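PDB 1ZX5: mannosephosphate isomerase, putative, which probably catalyses the zinc-dependent interconversion of D-mannose 6-phosphate and D-fructose 6-phosphate. Local coordinates for residues Met2-Ser6 / Leu53-Gln57; Asn14-Trp20 / Gly35-Trp40; Ile243-Met249 / Ile293-Leu298. Residues are numbered along the deposited sequence.

Contact 1. Residues Met2-Ser6 / Leu53-Gln57; sequences MELPS and LVKGQ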
HETATM    1  N   MSE A   2      -2.238  21.994  17.036  1.00 60.56           N
HETATM    2  CA  MSE A   2      -2.061  20.732  17.771  1.00 60.56           C
HETATM    3  C   MSE A   2      -3.335  20.295  18.521  1.00 57.66           C
HETATM    4  O   MSE A   2      -3.333  20.085  19.734  1.00 57.58           O
HETATM    5  CB  MSE A   2      -0.815  20.760  18.670  1.00 60.23           C
HETATM    6  CG  MSE A   2      -0.632  22.026  19.485  1.00 62.94           C
HETATM    7 SE   MSE A   2       1.259  22.324  19.962  0.80 66.92          SE
HETATM    8  CE  MSE A   2       1.903  23.197  18.215  1.00 66.64           C
ATOM      9  N   GLU A   3      -4.414  20.150  17.752  1.00 54.96           N
ATOM     10  CA  GLU A   3      -5.725  19.703  18.237  1.00 52.23           C
ATOM     11  C   GLU A   3      -5.849  18.172  18.295  1.00 48.83           C
ATOM     12  O   GLU A   3      -6.685  17.637  19.029  1.00 48.55           O
ATOM     13  CB  GLU A   3      -6.837  20.228  17.314  1.00 52.39           C
ATOM     14  CG  GLU A   3      -6.902  21.749  17.146  1.00 53.87           C
ATOM     15  CD  GLU A   3      -7.766  22.166  15.952  1.00 54.37           C
ATOM     16  OE1 GLU A   3      -8.881  21.610  15.785  1.00 56.84           O
ATOM     17  OE2 GLU A   3      -7.327  23.049  15.176  1.00 57.04           O
ATOM     18  N   LEU A   4      -5.031  17.475  17.511  1.00 44.58           N
ATOM     19  CA  LEU A   4      -5.187  16.033  17.348  1.00 40.59           C
ATOM     20  C   LEU A   4      -4.336  15.229  18.329  1.00 38.23           C
ATOM     21  O   LEU A   4      -3.238  15.657  18.690  1.00 37.84           O
ATOM     22  CB  LEU A   4      -4.886  15.621  15.904  1.00 40.24           C
ATOM     23  CG  LEU A   4      -5.776  16.210  14.804  1.00 38.84           C
ATOM     24  CD1 LEU A   4      -5.224  15.849  13.431  1.00 37.11           C
ATOM     25  CD2 LEU A   4      -7.238  15.765  14.948  1.00 36.55           C
ATOM     26  N   PRO A   5      -4.836  14.049  18.752  1.00 35.73           N
ATOM     27  CA  PRO A   5      -4.024  13.178  19.601  1.00 33.87           C
ATOM     28  C   PRO A   5      -2.877  12.579  18.796  1.00 32.24           C
ATOM     29  O   PRO A   5      -2.834  12.739  17.576  1.00 31.64           O
ATOM     30  CB  PRO A   5      -5.010  12.089  20.029  1.00 33.87           C
ATOM     31  CG  PRO A   5      -6.026  12.058  18.952  1.00 34.30           C
ATOM     32  CD  PRO A   5      -6.155  13.460  18.456  1.00 35.32           C
ATOM     33  N   SER A   6      -1.953  11.912  19.481  1.00 30.63           N
ATOM     34  CA  SER A   6      -0.824  11.257  18.833  1.00 29.29           C
ATOM     35  C   SER A   6      -1.231  10.066  17.962  1.00 28.74           C
ATOM     36  O   SER A   6      -0.608   9.807  16.937  1.00 28.90           O
ATOM     37  CB  SER A   6       0.187  10.784  19.877  1.00 28.89           C
ATOM     38  OG  SER A   6       0.971  11.852  20.345  1.00 28.12           O
ATOM     39  N   LEU A  53     -11.572   7.069  14.727  1.00 39.05           N
ATOM     40  CA  LEU A  53     -11.904   7.540  16.073  1.00 41.57           C
ATOM     41  C   LEU A  53     -10.899   8.586  16.549  1.00 42.37           C
ATOM     42  O   LEU A  53      -9.713   8.280  16.758  1.00 42.19           O
ATOM     43  CB  LEU A  53     -11.903   6.377  17.073  1.00 42.14           C
ATOM     44  CG  LEU A  53     -13.045   5.363  17.079  1.00 44.03           C
ATOM     45  CD1 LEU A  53     -12.550   4.037  17.677  1.00 46.38           C
ATOM     46  CD2 LEU A  53     -14.262   5.907  17.826  1.00 45.18           C
ATOM     47  N   VAL A  54     -11.384   9.810  16.724  1.00 43.68           N
ATOM     48  CA  VAL A  54     -10.572  10.881  17.287  1.00 45.20           C
ATOM     49  C   VAL A  54     -11.037  11.206  18.718  1.00 46.48           C
ATOM     50  O   VAL A  54     -12.112  11.791  18.912  1.00 46.65           O
ATOM     51  CB  VAL A  54     -10.567  12.142  16.383  1.00 45.04           C
ATOM     52  CG1 VAL A  54      -9.818  13.291  17.068  1.00 45.12           C
ATOM     53  CG2 VAL A  54      -9.934  11.824  15.033  1.00 44.00           C
ATOM     54  N   LYS A  55     -10.222  10.813  19.706  1.00 48.02           N
ATOM     55  CA  LYS A  55     -10.572  10.944  21.134  1.00 49.55           C
ATOM     56  C   LYS A  55     -11.928  10.277  21.465  1.00 49.81           C
ATOM     57  O   LYS A  55     -12.714  10.789  22.273  1.00 49.99           O
ATOM     58  CB  LYS A  55     -10.554  12.426  21.581  1.00 49.90           C
ATOM     59  CG  LYS A  55      -9.152  13.032  21.806  1.00 51.90           C
ATOM     60  CD  LYS A  55      -9.157  14.550  21.537  1.00 54.45           C
ATOM     61  CE  LYS A  55      -8.083  15.297  22.346  1.00 55.67           C
ATOM     62  NZ  LYS A  55      -6.723  15.265  21.726  1.00 56.40           N
ATOM     63  N   GLY A  56     -12.203   9.144  20.821  1.00 50.03           N
ATOM     64  CA  GLY A  56     -13.452   8.431  21.056  1.00 50.17           C
ATOM     65  C   GLY A  56     -14.642   8.751  20.157  1.00 50.36           C
ATOM     66  O   GLY A  56     -15.641   8.016  20.189  1.00 50.65           O
ATOM     67  N   GLN A  57     -14.548   9.821  19.361  0.50 50.18           N
ATOM     68  CA  GLN A  57     -15.620  10.185  18.419  0.50 49.89           C
ATOM     69  C   GLN A  57     -15.315   9.787  16.971  0.50 49.54           C
ATOM     70  O   GLN A  57     -14.164   9.841  16.521  0.50 49.60           O
ATOM     71  CB  GLN A  57     -15.967  11.675  18.498  0.50 49.85           C
ATOM     72  CG  GLN A  57     -16.839  12.048  19.686  0.50 50.31           C
ATOM     73  CD  GLN A  57     -16.051  12.152  20.973  0.50 50.84           C
ATOM     74  OE1 GLN A  57     -14.838  12.382  20.955  0.50 51.02           O
ATOM     75  NE2 GLN A  57     -16.736  11.979  22.103  0.50 51.15           N
TER

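Contact 2. Residues Asn14-Trp20 / Gly35-Trp40; sequences NLVERPW and GIGESW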
ATOM      1  N   ASN A  14     -12.294  -1.682   7.043  1.00 28.44           N
ATOM      2  CA  ASN A  14     -12.601  -1.256   5.691  1.00 27.01           C
ATOM      3  C   ASN A  14     -12.099  -2.343   4.731  1.00 26.10           C
ATOM      4  O   ASN A  14     -11.018  -2.235   4.150  1.00 25.92           O
ATOM      5  CB  ASN A  14     -11.957   0.115   5.423  1.00 26.52           C
ATOM      6  CG  ASN A  14     -12.479   0.785   4.150  1.00 27.41           C
ATOM      7  OD1 ASN A  14     -13.343   0.245   3.458  1.00 29.56           O
ATOM      8  ND2 ASN A  14     -11.933   1.961   3.829  1.00 24.38           N
ATOM      9  N   LEU A  15     -12.903  -3.393   4.582  1.00 25.18           N
ATOM     10  CA  LEU A  15     -12.510  -4.606   3.857  1.00 24.92           C
ATOM     11  C   LEU A  15     -13.132  -4.678   2.474  1.00 24.68           C
ATOM     12  O   LEU A  15     -14.190  -4.100   2.239  1.00 24.54           O
ATOM     13  CB  LEU A  15     -12.879  -5.866   4.658  1.00 24.34           C
ATOM     14  CG  LEU A  15     -12.414  -5.875   6.125  1.00 25.53           C
ATOM     15  CD1 LEU A  15     -12.852  -7.176   6.839  1.00 22.10           C
ATOM     16  CD2 LEU A  15     -10.882  -5.640   6.235  1.00 23.15           C
ATOM     17  N   VAL A  16     -12.456  -5.389   1.569  1.00 24.39           N
ATOM     18  CA  VAL A  16     -12.914  -5.578   0.191  1.00 23.98           C
ATOM     19  C   VAL A  16     -12.901  -7.064  -0.132  1.00 24.14           C
ATOM     20  O   VAL A  16     -11.859  -7.718  -0.034  1.00 23.94           O
ATOM     21  CB  VAL A  16     -12.019  -4.805  -0.845  1.00 24.40           C
ATOM     22  CG1 VAL A  16     -12.616  -4.867  -2.246  1.00 23.19           C
ATOM     23  CG2 VAL A  16     -11.828  -3.337  -0.416  1.00 24.15           C
ATOM     24  N   GLU A  17     -14.069  -7.580  -0.510  1.00 24.18           N
ATOM     25  CA  GLU A  17     -14.227  -8.961  -0.968  1.00 25.23           C
ATOM     26  C   GLU A  17     -13.630  -9.131  -2.356  1.00 25.59           C
ATOM     27  O   GLU A  17     -13.865  -8.310  -3.245  1.00 26.51           O
ATOM     28  CB  GLU A  17     -15.718  -9.377  -0.957  1.00 24.69           C
ATOM     29  CG  GLU A  17     -16.328  -9.342   0.468  1.00 24.60           C
ATOM     30  CD  GLU A  17     -17.832  -9.547   0.518  1.00 25.20           C
ATOM     31  OE1 GLU A  17     -18.397 -10.156  -0.407  1.00 25.47           O
ATOM     32  OE2 GLU A  17     -18.466  -9.106   1.504  1.00 27.87           O
ATOM     33  N   ARG A  18     -12.844 -10.186  -2.535  1.00 25.91           N
ATOM     34  CA  ARG A  18     -12.222 -10.485  -3.823  1.00 26.47           C
ATOM     35  C   ARG A  18     -12.261 -11.985  -4.038  1.00 27.06           C
ATOM     36  O   ARG A  18     -12.077 -12.741  -3.078  1.00 27.73           O
ATOM     37  CB  ARG A  18     -10.767 -10.022  -3.871  1.00 25.77           C
ATOM     38  CG  ARG A  18     -10.567  -8.540  -3.763  1.00 26.05           C
ATOM     39  CD  ARG A  18     -11.081  -7.797  -5.004  1.00 26.65           C
ATOM     40  NE  ARG A  18     -10.615  -6.415  -4.951  1.00 28.86           N
ATOM     41  CZ  ARG A  18     -11.238  -5.377  -5.500  1.00 29.73           C
ATOM     42  NH1 ARG A  18     -12.372  -5.556  -6.165  1.00 30.12           N
ATOM     43  NH2 ARG A  18     -10.722  -4.159  -5.374  1.00 29.21           N
ATOM     44  N   PRO A  19     -12.486 -12.420  -5.291  1.00 27.36           N
ATOM     45  CA  PRO A  19     -12.531 -13.861  -5.545  1.00 27.86           C
ATOM     46  C   PRO A  19     -11.163 -14.510  -5.309  1.00 27.89           C
ATOM     47  O   PRO A  19     -11.094 -15.685  -4.951  1.00 28.54           O
ATOM     48  CB  PRO A  19     -12.967 -13.960  -7.026  1.00 27.57           C
ATOM     49  CG  PRO A  19     -12.570 -12.644  -7.645  1.00 28.34           C
ATOM     50  CD  PRO A  19     -12.706 -11.621  -6.519  1.00 27.89           C
ATOM     51  N   TRP A  20     -10.093 -13.735  -5.458  1.00 27.52           N
ATOM     52  CA  TRP A  20      -8.740 -14.228  -5.195  1.00 27.22           C
ATOM     53  C   TRP A  20      -8.248 -14.078  -3.733  1.00 27.15           C
ATOM     54  O   TRP A  20      -7.093 -14.415  -3.426  1.00 26.87           O
ATOM     55  CB  TRP A  20      -7.755 -13.578  -6.167  1.00 26.52           C
ATOM     56  CG  TRP A  20      -7.951 -12.104  -6.341  1.00 27.09           C
ATOM     57  CD1 TRP A  20      -8.597 -11.487  -7.375  1.00 25.73           C
ATOM     58  CD2 TRP A  20      -7.490 -11.047  -5.463  1.00 25.83           C
ATOM     59  NE1 TRP A  20      -8.568 -10.117  -7.202  1.00 26.97           N
ATOM     60  CE2 TRP A  20      -7.890  -9.817  -6.048  1.00 26.57           C
ATOM     61  CE3 TRP A  20      -6.771 -11.021  -4.253  1.00 26.15           C
ATOM     62  CZ2 TRP A  20      -7.603  -8.567  -5.459  1.00 25.80           C
ATOM     63  CZ3 TRP A  20      -6.483  -9.779  -3.661  1.00 25.48           C
ATOM     64  CH2 TRP A  20      -6.893  -8.571  -4.272  1.00 25.81           C
ATOM     65  N   GLY A  35     -12.295 -15.094   1.166  1.00 23.89           N
ATOM     66  CA  GLY A  35     -12.720 -14.182   0.113  1.00 23.61           C
ATOM     67  C   GLY A  35     -12.509 -12.704   0.385  1.00 23.96           C
ATOM     68  O   GLY A  35     -13.098 -11.861  -0.295  1.00 24.39           O
ATOM     69  N   ILE A  36     -11.674 -12.369   1.366  1.00 23.69           N
ATOM     70  CA  ILE A  36     -11.340 -10.970   1.596  1.00 23.96           C
ATOM     71  C   ILE A  36      -9.983 -10.722   0.956  1.00 24.30           C
ATOM     72  O   ILE A  36      -8.966 -11.280   1.410  1.00 24.25           O
ATOM     73  CB  ILE A  36     -11.248 -10.604   3.107  1.00 24.10           C
ATOM     74  CG1 ILE A  36     -12.512 -11.029   3.893  1.00 24.66           C
ATOM     75  CG2 ILE A  36     -10.881  -9.117   3.283  1.00 22.89           C
ATOM     76  CD1 ILE A  36     -13.776 -10.246   3.611  1.00 22.97           C
ATOM     77  N   GLY A  37      -9.959  -9.889  -0.086  1.00 23.74           N
ATOM     78  CA  GLY A  37      -8.706  -9.593  -0.766  1.00 23.64           C
ATOM     79  C   GLY A  37      -7.912  -8.409  -0.215  1.00 24.30           C
ATOM     80  O   GLY A  37      -6.687  -8.359  -0.380  1.00 23.57           O
ATOM     81  N   GLU A  38      -8.605  -7.451   0.427  1.00 24.01           N
ATOM     82  CA  GLU A  38      -8.006  -6.165   0.780  1.00 24.68           C
ATOM     83  C   GLU A  38      -8.542  -5.610   2.083  1.00 24.36           C
ATOM     84  O   GLU A  38      -9.691  -5.834   2.437  1.00 24.61           O
ATOM     85  CB  GLU A  38      -8.217  -5.123  -0.332  1.00 24.28           C
ATOM     86  CG  GLU A  38      -8.040  -5.696  -1.752  1.00 26.05           C
ATOM     87  CD  GLU A  38      -8.131  -4.650  -2.847  1.00 27.63           C
ATOM     88  OE1 GLU A  38      -7.993  -3.434  -2.548  1.00 30.20           O
ATOM     89  OE2 GLU A  38      -8.347  -5.056  -4.014  1.00 31.86           O
ATOM     90  N   SER A  39      -7.682  -4.890   2.795  1.00 24.25           N
ATOM     91  CA  SER A  39      -8.085  -4.032   3.895  1.00 24.06           C
ATOM     92  C   SER A  39      -7.474  -2.668   3.658  1.00 23.95           C
ATOM     93  O   SER A  39      -6.257  -2.561   3.559  1.00 24.53           O
ATOM     94  CB  SER A  39      -7.562  -4.567   5.230  1.00 23.31           C
ATOM     95  OG  SER A  39      -7.806  -3.601   6.230  1.00 21.45           O
ATOM     96  N   TRP A  40      -8.317  -1.640   3.588  1.00 23.97           N
ATOM     97  CA  TRP A  40      -7.894  -0.276   3.308  1.00 24.26           C
ATOM     98  C   TRP A  40      -7.709   0.447   4.633  1.00 25.17           C
ATOM     99  O   TRP A  40      -8.656   0.597   5.413  1.00 25.20           O
ATOM    100  CB  TRP A  40      -8.925   0.437   2.412  1.00 24.44           C
ATOM    101  CG  TRP A  40      -8.978  -0.096   0.967  1.00 24.41           C
ATOM    102  CD1 TRP A  40      -8.692  -1.373   0.544  1.00 23.64           C
ATOM    103  CD2 TRP A  40      -9.360   0.634  -0.214  1.00 24.53           C
ATOM    104  NE1 TRP A  40      -8.859  -1.472  -0.820  1.00 24.21           N
ATOM    105  CE2 TRP A  40      -9.262  -0.259  -1.312  1.00 23.89           C
ATOM    106  CE3 TRP A  40      -9.768   1.957  -0.451  1.00 24.71           C
ATOM    107  CZ2 TRP A  40      -9.558   0.129  -2.629  1.00 24.53           C
ATOM    108  CZ3 TRP A  40     -10.059   2.344  -1.764  1.00 24.22           C
ATOM    109  CH2 TRP A  40      -9.955   1.431  -2.833  1.00 24.38           C
TER
HETATM  110  O   HOH W   1      -9.580  -2.084   7.562  1.00 34.54           O

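Contact 3. Residues Ile243-Met249 / Ile293-Leu298; sequences IKTGGVM and IVRIYL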
ATOM      1  N   ILE A 243      10.458   6.641  18.319  1.00 26.04           N
ATOM      2  CA  ILE A 243      10.221   6.813  16.895  1.00 26.69           C
ATOM      3  C   ILE A 243       9.939   8.281  16.587  1.00 26.73           C
ATOM      4  O   ILE A 243       9.165   8.926  17.293  1.00 26.67           O
ATOM      5  CB  ILE A 243       9.061   5.880  16.421  1.00 26.99           C
ATOM      6  CG1 ILE A 243       9.474   4.411  16.592  1.00 26.59           C
ATOM      7  CG2 ILE A 243       8.649   6.184  14.957  1.00 26.22           C
ATOM      8  CD1 ILE A 243       8.490   3.432  16.015  1.00 29.02           C
ATOM      9  N   LYS A 244      10.585   8.804  15.544  1.00 27.18           N
ATOM     10  CA  LYS A 244      10.379  10.186  15.083  1.00 27.62           C
ATOM     11  C   LYS A 244       9.503  10.191  13.847  1.00 27.30           C
ATOM     12  O   LYS A 244       9.740   9.411  12.924  1.00 28.12           O
ATOM     13  CB  LYS A 244      11.717  10.857  14.718  1.00 27.70           C
ATOM     14  CG  LYS A 244      12.825  10.686  15.725  1.00 30.10           C
ATOM     15  CD  LYS A 244      12.573  11.532  16.934  1.00 33.69           C
ATOM     16  CE  LYS A 244      13.857  11.824  17.679  1.00 36.56           C
ATOM     17  NZ  LYS A 244      13.601  12.854  18.734  1.00 39.85           N
ATOM     18  N   THR A 245       8.510  11.075  13.808  1.00 26.72           N
ATOM     19  CA  THR A 245       7.680  11.228  12.611  1.00 26.18           C
ATOM     20  C   THR A 245       8.419  11.933  11.465  1.00 26.27           C
ATOM     21  O   THR A 245       8.130  11.683  10.290  1.00 26.51           O
ATOM     22  CB  THR A 245       6.376  12.008  12.902  1.00 25.96           C
ATOM     23  OG1 THR A 245       6.697  13.303  13.423  1.00 26.17           O
ATOM     24  CG2 THR A 245       5.485  11.255  13.894  1.00 25.01           C
ATOM     25  N   GLY A 246       9.369  12.804  11.814  1.00 26.24           N
ATOM     26  CA  GLY A 246      10.006  13.712  10.858  1.00 26.22           C
ATOM     27  C   GLY A 246       9.154  14.946  10.576  1.00 26.73           C
ATOM     28  O   GLY A 246       9.406  15.665   9.611  1.00 26.81           O
ATOM     29  N   GLY A 247       8.133  15.191  11.403  1.00 26.74           N
ATOM     30  CA  GLY A 247       7.253  16.345  11.211  1.00 26.81           C
ATOM     31  C   GLY A 247       6.356  16.223   9.988  1.00 27.18           C
ATOM     32  O   GLY A 247       5.893  17.223   9.453  1.00 27.24           O
ATOM     33  N   VAL A 248       6.130  14.987   9.549  1.00 27.24           N
ATOM     34  CA  VAL A 248       5.142  14.660   8.516  1.00 27.50           C
ATOM     35  C   VAL A 248       4.184  13.590   9.045  1.00 28.44           C
ATOM     36  O   VAL A 248       4.479  12.922  10.045  1.00 28.11           O
ATOM     37  CB  VAL A 248       5.808  14.147   7.201  1.00 27.31           C
ATOM     38  CG1 VAL A 248       6.755  15.216   6.605  1.00 26.13           C
ATOM     39  CG2 VAL A 248       6.545  12.832   7.435  1.00 25.77           C
HETATM   40  N   MSE A 249       3.044  13.428   8.376  1.00 29.24           N
HETATM   41  CA  MSE A 249       2.114  12.343   8.675  1.00 31.33           C
HETATM   42  C   MSE A 249       2.801  10.971   8.591  1.00 29.31           C
HETATM   43  O   MSE A 249       3.545  10.694   7.633  1.00 29.20           O
HETATM   44  CB  MSE A 249       0.946  12.382   7.699  1.00 30.49           C
HETATM   45  CG  MSE A 249      -0.285  11.626   8.145  1.00 32.52           C
HETATM   46 SE   MSE A 249      -1.622  11.492   6.661  1.00 40.61          SE
HETATM   47  CE  MSE A 249      -0.706  10.109   5.565  1.00 34.55           C
ATOM     48  N   ILE A 293       7.195  -3.344  13.674  1.00 23.89           N
ATOM     49  CA  ILE A 293       6.193  -2.337  13.376  1.00 23.71           C
ATOM     50  C   ILE A 293       6.652  -1.625  12.098  1.00 23.77           C
ATOM     51  O   ILE A 293       7.828  -1.315  11.943  1.00 23.27           O
ATOM     52  CB  ILE A 293       5.965  -1.383  14.612  1.00 24.23           C
ATOM     53  CG1 ILE A 293       4.711  -0.504  14.429  1.00 23.79           C
ATOM     54  CG2 ILE A 293       7.236  -0.556  14.953  1.00 23.08           C
ATOM     55  CD1 ILE A 293       4.219   0.134  15.738  1.00 23.42           C
ATOM     56  N   VAL A 294       5.724  -1.411  11.173  1.00 23.27           N
ATOM     57  CA  VAL A 294       6.036  -0.752   9.925  1.00 23.16           C
ATOM     58  C   VAL A 294       5.704   0.723  10.065  1.00 23.72           C
ATOM     59  O   VAL A 294       4.578   1.080  10.439  1.00 24.12           O
ATOM     60  CB  VAL A 294       5.230  -1.364   8.736  1.00 23.34           C
ATOM     61  CG1 VAL A 294       5.659  -0.719   7.400  1.00 22.11           C
ATOM     62  CG2 VAL A 294       5.393  -2.902   8.699  1.00 21.77           C
ATOM     63  N   ARG A 295       6.674   1.582   9.768  1.00 23.54           N
ATOM     64  CA  ARG A 295       6.428   3.016   9.738  1.00 23.50           C
ATOM     65  C   ARG A 295       6.292   3.481   8.284  1.00 23.60           C
ATOM     66  O   ARG A 295       7.209   3.314   7.488  1.00 23.31           O
ATOM     67  CB  ARG A 295       7.558   3.773  10.434  1.00 23.23           C
ATOM     68  CG  ARG A 295       7.249   5.235  10.655  1.00 24.58           C
ATOM     69  CD  ARG A 295       8.399   5.983  11.327  1.00 25.88           C
ATOM     70  NE  ARG A 295       9.561   6.135  10.460  1.00 25.66           N
ATOM     71  CZ  ARG A 295       9.862   7.224   9.759  1.00 26.55           C
ATOM     72  NH1 ARG A 295      10.965   7.234   9.011  1.00 25.52           N
ATOM     73  NH2 ARG A 295       9.093   8.311   9.809  1.00 25.64           N
ATOM     74  N   ILE A 296       5.144   4.064   7.961  1.00 23.40           N
ATOM     75  CA  ILE A 296       4.870   4.594   6.639  1.00 23.85           C
ATOM     76  C   ILE A 296       4.932   6.114   6.765  1.00 24.63           C
ATOM     77  O   ILE A 296       4.351   6.688   7.671  1.00 24.96           O
ATOM     78  CB  ILE A 296       3.474   4.097   6.110  1.00 23.87           C
ATOM     79  CG1 ILE A 296       3.419   2.563   6.132  1.00 23.00           C
ATOM     80  CG2 ILE A 296       3.163   4.666   4.709  1.00 22.72           C
ATOM     81  CD1 ILE A 296       1.991   1.962   6.085  1.00 24.09           C
ATOM     82  N   TYR A 297       5.664   6.767   5.881  1.00 25.32           N
ATOM     83  CA  TYR A 297       5.899   8.196   6.032  1.00 26.37           C
ATOM     84  C   TYR A 297       5.845   8.897   4.683  1.00 26.83           C
ATOM     85  O   TYR A 297       6.085   8.288   3.638  1.00 26.54           O
ATOM     86  CB  TYR A 297       7.259   8.460   6.722  1.00 26.48           C
ATOM     87  CG  TYR A 297       8.407   7.759   6.044  1.00 27.45           C
ATOM     88  CD1 TYR A 297       9.114   8.384   5.008  1.00 27.23           C
ATOM     89  CD2 TYR A 297       8.773   6.458   6.410  1.00 27.88           C
ATOM     90  CE1 TYR A 297      10.154   7.752   4.363  1.00 28.04           C
ATOM     91  CE2 TYR A 297       9.829   5.809   5.772  1.00 28.23           C
ATOM     92  CZ  TYR A 297      10.510   6.461   4.744  1.00 29.72           C
ATOM     93  OH  TYR A 297      11.561   5.838   4.094  1.00 29.48           O
ATOM     94  N   LEU A 298       5.528  10.186   4.724  1.00 28.00           N
ATOM     95  CA  LEU A 298       5.561  11.032   3.539  1.00 28.61           C
ATOM     96  C   LEU A 298       6.973  11.577   3.368  1.00 29.90           C
ATOM     97  O   LEU A 298       7.720  11.714   4.339  1.00 29.91           O
ATOM     98  CB  LEU A 298       4.543  12.163   3.666  1.00 27.83           C
ATOM     99  CG  LEU A 298       3.098  11.751   3.963  1.00 26.72           C
ATOM    100  CD1 LEU A 298       2.208  12.992   4.021  1.00 24.63           C
ATOM    101  CD2 LEU A 298       2.562  10.718   2.940  1.00 24.13           C
TER
HETATM  102  O   HOH W   2       9.965  10.668   8.210  1.00 38.15           O

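Contact 1. Residues Met2-Ser6 / Leu53-Gln57
Near the N-terminus, the irregular segment Met2-Ser6 rests against the tight turn of the beta hairpin formed by strands 51-54 and 57-60. Val54 to Gln57 form a type I' turn, closed by Val54 N to Gln57 O at 2.8 Å and Gln57 N to Val54 O at 3.2 Å; Lys55 and Gly56 occupy its corners with positive phi. Val54, with chi1 t, holds CG1 3.9 Å from Pro5 CD and 4.2 Å from Leu4 CD2. The CA-CB bond of Pro5 points toward the hairpin, while Leu4 starts sideways and, in its mt rotamer, brings CD2 to Val54. Lys55 also leaves its backbone sideways. Its m-t-t chain runs out nearly extended and bends at chi4 (p), so that NZ lies 3.6 Å from Glu3 O, 3.7 Å from Pro5 N and 3.8 Å from Pro5 CD. Helix 61-73 lies beside this patch: Leu4 touches His68 and Leu72, Val54 touches Leu64, and Glu71 accepts hydrogen bonds from the amides of Glu3 and Leu4. With just 184 Å² buried, the contact combines a small apolar patch of Leu4 and Pro5 on Val54 with the Lys55 chain laid along Pro5, its ammonium near the Glu3 carbonyl but not hydrogen-bonded to it.

Contact 2. Residues Asn14-Trp20 / Gly35-Trp40
This is an antiparallel strand pairing with a classic beta bulge, at the edge of the six-stranded sheet in the catalytic, cupin-type part of the isomerase. Strand 15-17 is outermost and pairs with strand 36-40. Trp40 N donates to Asn14 O (2.8 Å) and Val16 N to Glu38 O (2.9 Å). At the bulge, Gly37 N (2.9 Å) and Glu38 N (3.3 Å) both donate to Val16 O, and beyond it Arg18 N reaches Gly35 O (2.8 Å). A side chain on Gly37 would collide with Arg18 and Trp20. Glu38 and Val16 share one face of the sheet; there Glu38 OE2 forms a salt bridge with Arg18, 2.8 Å from NE and 2.9 Å from NH2, while Glu38 OE1 accepts from Trp40 NE1 (2.8 Å) and pairs with Arg88. Leu15 and Ser39 lie on the other face, against Ile25 of helix 24-28. Strand 85-92 continues the sheet beyond strand 36-41, with backbone hydrogen bonds between Gly37 and Asp91 and between Ser39 and Leu89.

Contact 3. Residues Ile243-Met249 / Ile293-Leu298
In the C-terminal cupin domain, whose two antiparallel sheets form a beta sandwich, the end of strand 240-244 and the loop after it face strand 291-298 of the opposing sheet. No direct hydrogen bond joins the segments; shape does most of the work. Ile243 points inward, its CD1 4.3 Å from Ile293 CG2 and its CG2 3.6 Å from Arg295 CD, so the arginine chain, extended to CD and then bent at chi3 (p), packs against Ile243. Farther along, Leu298 projects into the notch formed by Val248 and Met249: Val248 CB lies 4.2 Å from Leu298 CB, and Met249 CB 3.9 Å from Leu298 CD1. Leu298 also touches Ala76, Pro84 and Ile85. An ST turn, in which Gly247 N donates to Thr245 OG1 (3.1 Å), takes in Gly246 and Gly247, both with positive phi; Thr245 OG1 is also hydrogen-bonded to Thr281 O. Arg295, salt-bridged to Glu233, meets the loop across a water, which lies 3.0 Å from both Arg295 NH2 and Thr245 O.

Overall arrangement
The three contacts do not touch. Contact 2 is nested in sequence within the loop closed by contact 1, yet their centres are about 28 Å apart and their nearest atoms about 12 Å. Contact 3 follows both in sequence; its centre is about 18 Å from that of contact 1 and about 26 Å from that of contact 2, across the chain's centre from the latter. Ser6 OG is hydrogen-bonded to Thr281 OG1 and Thr245 OG1 to Thr281 O, linking contacts 1 and 3, and strand 85-92 extends the sheet of contact 2 while packing on Met249 and Leu298 of contact 3. The bound beta-L-fructofuranose sits elsewhere, among Pro95-Gln97 and Asp150-Lys154, lined by no residue of these contacts.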